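Local coordinates for Iron(3+)-hydroxamate-binding protein FhuD (Bacillus subtilis subsp. subtilis, PDB 3G9Q), which binds iron(3+)-hydroxamate complexes such as ferrichrome and hands them to the membrane permease of the FhuCBGD ABC transporter, at residues L200-I211 with V225-A236. Residues are numbered along the deposited sequence; the frame is centred on the assembly and turned at random.
Sequences LEKLPDFAGDYI and VFESSIWKNLNA
Ser228 OG, against which Leu200 packs both its methyls, donates to Val225 O at 2.8 Å, in the carbonyl plane and on a lone pair. The same oxygen accepts a weak capping bond from Trp231 N, so the N-cap serine ties the preceding turn soundly and helix 229-232 weakly. How apolar branches cover such a cap is plain here: with CG anti to the backbone N (chi1 -176°), Leu200 lays CD2 3.4 Å from Ser228 CB and sets CD1 against Val225 CG1 and Ile230 CG1. With an alanine here both methyls go, and Ser228 CB, Val225 CG1 and Ile230 CG1 would probably lose this apolar neighbour, opening a gap beside the cap. Ile230 CD1 lies against Leu203 CB and the Pro204 ring. Leu203 CD2 meets the indole of Trp231 at its edge, in plane, 3.6 Å from CE3. Leu234 crosses Leu203 and Pro204 at about a right angle, its CD2 3.7 Å from Ala207 CB. At the far end Ala236 CB rests on Gly208 O, Asp209 O and Ile211 CG1, 3.5 Å from the last. This plain apolar packing joins the short, weakly bonded helical turn 203-206 to helix 229-232 and Leu234, and residues 208-211 to the start of helix 235-238, against strands 157-161, 148-154 (Met151) and 242-244 (Val242) of the mixed-sheet lobe, which long helix 118-143 joins to the other, as in this family.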
loop_
_atom_site.group_PDB
_atom_site.type_symbol
_atom_site.label_atom_id
_atom_site.label_comp_id
_atom_site.label_asym_id
_atom_site.label_seq_id
_atom_site.Cartn_x
_atom_site.Cartn_y
_atom_site.Cartn_z
ATOM N N LEU A 200 -18.633 17.038 4.030
ATOM C CA LEU A 200 -17.898 17.663 5.130
ATOM C C LEU A 200 -18.762 17.811 6.374
ATOM O O LEU A 200 -18.257 18.069 7.470
ATOM C CB LEU A 200 -17.401 19.047 4.713
ATOM C CG LEU A 200 -16.530 19.784 5.724
ATOM C CD1 LEU A 200 -15.303 18.953 6.036
ATOM C CD2 LEU A 200 -16.124 21.132 5.166
ATOM N N GLU A 201 -20.068 17.652 6.196
ATOM C CA GLU A 201 -21.017 17.774 7.294
ATOM C C GLU A 201 -21.065 16.535 8.176
ATOM O O GLU A 201 -21.211 16.632 9.395
ATOM C CB GLU A 201 -22.424 18.053 6.744
ATOM C CG GLU A 201 -22.741 19.540 6.548
ATOM C CD GLU A 201 -22.048 20.154 5.338
ATOM O OE1 GLU A 201 -21.961 21.410 5.275
ATOM O OE2 GLU A 201 -21.607 19.381 4.449
ATOM N N LYS A 202 -20.949 15.373 7.547
ATOM C CA LYS A 202 -21.005 14.111 8.264
ATOM C C LYS A 202 -19.658 13.659 8.820
ATOM O O LYS A 202 -19.524 12.546 9.335
ATOM C CB LYS A 202 -21.584 13.034 7.353
ATOM C CG LYS A 202 -23.093 13.042 7.311
ATOM C CD LYS A 202 -23.621 11.965 6.379
ATOM C CE LYS A 202 -23.509 12.388 4.916
ATOM N NZ LYS A 202 -24.384 13.577 4.623
ATOM N N LEU A 203 -18.666 14.539 8.719
ATOM C CA LEU A 203 -17.330 14.250 9.206
ATOM C C LEU A 203 -17.333 13.917 10.704
ATOM O O LEU A 203 -16.776 12.902 11.115
ATOM C CB LEU A 203 -16.408 15.433 8.914
ATOM C CG LEU A 203 -14.936 15.086 8.716
ATOM C CD1 LEU A 203 -14.813 14.127 7.550
ATOM C CD2 LEU A 203 -14.131 16.347 8.453
ATOM N N PRO A 204 -17.960 14.757 11.540
ATOM C CA PRO A 204 -17.986 14.468 12.977
ATOM C C PRO A 204 -18.700 13.160 13.299
ATOM O O PRO A 204 -18.606 12.660 14.412
ATOM C CB PRO A 204 -18.738 15.659 13.562
ATOM C CG PRO A 204 -18.427 16.757 12.600
ATOM C CD PRO A 204 -18.562 16.069 11.273
ATOM N N ASP A 205 -19.420 12.612 12.328
ATOM C CA ASP A 205 -20.149 11.375 12.545
ATOM C C ASP A 205 -19.281 10.146 12.324
ATOM O O ASP A 205 -19.594 9.055 12.803
ATOM C CB ASP A 205 -21.373 11.322 11.630
ATOM C CG ASP A 205 -22.301 12.505 11.830
ATOM O OD1 ASP A 205 -23.270 12.642 11.044
ATOM O OD2 ASP A 205 -22.063 13.297 12.774
ATOM N N PHE A 206 -18.187 10.321 11.595
ATOM C CA PHE A 206 -17.274 9.220 11.307
ATOM C C PHE A 206 -15.991 9.319 12.110
ATOM O O PHE A 206 -15.486 8.317 12.607
ATOM C CB PHE A 206 -16.912 9.227 9.829
ATOM C CG PHE A 206 -17.931 8.583 8.956
ATOM C CD1 PHE A 206 -17.990 7.190 8.855
ATOM C CD2 PHE A 206 -18.809 9.360 8.202
ATOM C CE1 PHE A 206 -18.902 6.571 8.010
ATOM C CE2 PHE A 206 -19.730 8.756 7.352
ATOM C CZ PHE A 206 -19.776 7.349 7.253
ATOM N N ALA A 207 -15.473 10.542 12.211
ATOM C CA ALA A 207 -14.234 10.840 12.913
ATOM C C ALA A 207 -14.030 10.083 14.215
ATOM O O ALA A 207 -14.857 10.134 15.130
ATOM C CB ALA A 207 -14.144 12.326 13.167
ATOM N N GLY A 208 -12.909 9.379 14.280
ATOM C CA GLY A 208 -12.579 8.631 15.472
ATOM C C GLY A 208 -11.637 9.413 16.364
ATOM O O GLY A 208 -11.396 10.607 16.144
ATOM N N ASP A 209 -11.111 8.716 17.372
ATOM C CA ASP A 209 -10.174 9.254 18.366
ATOM C C ASP A 209 -8.845 9.611 17.715
ATOM O O ASP A 209 -8.227 10.620 18.057
ATOM C CB ASP A 209 -9.962 8.205 19.465
ATOM C CG ASP A 209 -11.252 7.878 20.217
ATOM O OD1 ASP A 209 -11.677 8.709 21.043
ATOM O OD2 ASP A 209 -11.851 6.810 19.976
ATOM N N TYR A 210 -8.406 8.763 16.787
ATOM C CA TYR A 210 -7.168 8.999 16.046
ATOM C C TYR A 210 -7.479 8.986 14.558
ATOM O O TYR A 210 -8.297 8.194 14.096
ATOM C CB TYR A 210 -6.111 7.938 16.357
ATOM C CG TYR A 210 -5.665 7.929 17.794
ATOM C CD1 TYR A 210 -6.442 7.306 18.779
ATOM C CD2 TYR A 210 -4.476 8.556 18.179
ATOM C CE1 TYR A 210 -6.052 7.303 20.111
ATOM C CE2 TYR A 210 -4.073 8.559 19.513
ATOM C CZ TYR A 210 -4.866 7.931 20.475
ATOM O OH TYR A 210 -4.479 7.924 21.806
ATOM N N ILE A 211 -6.820 9.864 13.812
ATOM C CA ILE A 211 -7.058 9.947 12.383
ATOM C C ILE A 211 -5.811 10.051 11.528
ATOM O O ILE A 211 -4.876 10.774 11.851
ATOM C CB ILE A 211 -7.933 11.153 12.043
ATOM C CG1 ILE A 211 -9.160 11.189 12.961
ATOM C CG2 ILE A 211 -8.346 11.070 10.576
ATOM C CD1 ILE A 211 -10.119 10.041 12.991
ATOM N N VAL A 225 -10.148 20.995 3.216
ATOM C CA VAL A 225 -10.895 20.300 4.247
ATOM C C VAL A 225 -10.171 20.502 5.568
ATOM O O VAL A 225 -10.789 20.744 6.592
ATOM C CB VAL A 225 -10.986 18.793 3.922
ATOM C CG1 VAL A 225 -11.745 18.063 5.006
ATOM C CG2 VAL A 225 -11.673 18.595 2.579
ATOM N N PHE A 226 -8.850 20.420 5.539
ATOM C CA PHE A 226 -8.065 20.595 6.747
ATOM C C PHE A 226 -8.094 22.049 7.189
ATOM O O PHE A 226 -7.397 22.453 8.125
ATOM C CB PHE A 226 -6.640 20.143 6.484
ATOM C CG PHE A 226 -6.555 18.739 5.978
ATOM C CD1 PHE A 226 -5.639 18.395 4.993
ATOM C CD2 PHE A 226 -7.413 17.758 6.479
ATOM C CE1 PHE A 226 -5.575 17.096 4.510
ATOM C CE2 PHE A 226 -7.358 16.461 6.006
ATOM C CZ PHE A 226 -6.438 16.123 5.019
ATOM N N GLU A 227 -8.907 22.837 6.502
ATOM C CA GLU A 227 -9.039 24.246 6.816
ATOM C C GLU A 227 -10.419 24.521 7.385
ATOM O O GLU A 227 -10.584 25.369 8.267
ATOM C CB GLU A 227 -8.811 25.084 5.557
ATOM C CG GLU A 227 -7.356 25.124 5.118
ATOM C CD GLU A 227 -6.465 25.794 6.158
ATOM O OE1 GLU A 227 -6.746 26.969 6.507
ATOM O OE2 GLU A 227 -5.490 25.148 6.622
ATOM N N SER A 228 -11.413 23.794 6.883
ATOM C CA SER A 228 -12.773 23.990 7.357
ATOM C C SER A 228 -12.775 24.018 8.879
ATOM O O SER A 228 -11.940 23.391 9.537
ATOM C CB SER A 228 -13.720 22.903 6.817
ATOM O OG SER A 228 -13.376 21.606 7.260
ATOM N N SER A 229 -13.703 24.791 9.423
ATOM C CA SER A 229 -13.838 24.948 10.858
ATOM C C SER A 229 -14.338 23.662 11.492
ATOM O O SER A 229 -14.091 23.406 12.668
ATOM C CB SER A 229 -14.809 26.094 11.153
ATOM O OG SER A 229 -16.054 25.894 10.496
ATOM N N ILE A 230 -15.037 22.858 10.697
ATOM C CA ILE A 230 -15.596 21.601 11.172
ATOM C C ILE A 230 -14.527 20.511 11.372
ATOM O O ILE A 230 -14.664 19.647 12.246
ATOM C CB ILE A 230 -16.729 21.118 10.217
ATOM C CG1 ILE A 230 -16.340 19.818 9.525
ATOM C CG2 ILE A 230 -17.065 22.207 9.204
ATOM C CD1 ILE A 230 -16.653 18.565 10.326
ATOM N N TRP A 231 -13.462 20.556 10.574
ATOM C CA TRP A 231 -12.375 19.590 10.701
ATOM C C TRP A 231 -11.468 19.985 11.852
ATOM O O TRP A 231 -11.067 19.142 12.649
ATOM C CB TRP A 231 -11.551 19.521 9.412
ATOM C CG TRP A 231 -10.194 18.908 9.609
ATOM C CD1 TRP A 231 -9.036 19.561 9.923
ATOM C CD2 TRP A 231 -9.869 17.514 9.574
ATOM N NE1 TRP A 231 -8.010 18.661 10.086
ATOM C CE2 TRP A 231 -8.493 17.398 9.879
ATOM C CE3 TRP A 231 -10.607 16.349 9.315
ATOM C CZ2 TRP A 231 -7.841 16.163 9.933
ATOM C CZ3 TRP A 231 -9.955 15.118 9.369
ATOM C CH2 TRP A 231 -8.587 15.038 9.676
ATOM N N LYS A 232 -11.140 21.270 11.931
ATOM C CA LYS A 232 -10.271 21.754 12.988
ATOM C C LYS A 232 -10.903 21.526 14.354
ATOM O O LYS A 232 -10.215 21.341 15.355
ATOM C CB LYS A 232 -9.965 23.236 12.767
ATOM C CG LYS A 232 -9.157 23.475 11.491
ATOM C CD LYS A 232 -8.502 24.861 11.425
ATOM C CE LYS A 232 -9.490 25.952 11.044
ATOM N NZ LYS A 232 -8.824 27.280 10.958
ATOM N N ASN A 233 -12.224 21.508 14.379
ATOM C CA ASN A 233 -12.960 21.317 15.609
ATOM C C ASN A 233 -13.121 19.854 16.048
ATOM O O ASN A 233 -13.523 19.584 17.186
ATOM C CB ASN A 233 -14.322 21.975 15.461
ATOM C CG ASN A 233 -15.187 21.781 16.666
ATOM O OD1 ASN A 233 -14.752 21.998 17.801
ATOM N ND2 ASN A 233 -16.427 21.382 16.435
ATOM N N LEU A 234 -12.815 18.915 15.152
ATOM C CA LEU A 234 -12.916 17.497 15.477
ATOM C C LEU A 234 -12.037 17.218 16.680
ATOM O O LEU A 234 -10.932 17.758 16.794
ATOM C CB LEU A 234 -12.454 16.617 14.311
ATOM C CG LEU A 234 -13.333 16.559 13.063
ATOM C CD1 LEU A 234 -12.674 15.688 12.009
ATOM C CD2 LEU A 234 -14.691 16.019 13.432
ATOM N N ASN A 235 -12.536 16.369 17.570
ATOM C CA ASN A 235 -11.818 16.006 18.780
ATOM C C ASN A 235 -10.420 15.449 18.487
ATOM O O ASN A 235 -9.453 15.802 19.163
ATOM C CB ASN A 235 -12.662 15.012 19.600
ATOM C CG ASN A 235 -13.500 14.075 18.719
ATOM O OD1 ASN A 235 -14.309 14.529 17.891
ATOM N ND2 ASN A 235 -13.313 12.759 18.899
ATOM N N ALA A 236 -10.306 14.609 17.464
ATOM C CA ALA A 236 -9.018 14.018 17.100
ATOM C C ALA A 236 -7.954 15.078 16.846
ATOM O O ALA A 236 -6.828 14.965 17.324
ATOM C CB ALA A 236 -9.183 13.146 15.859
#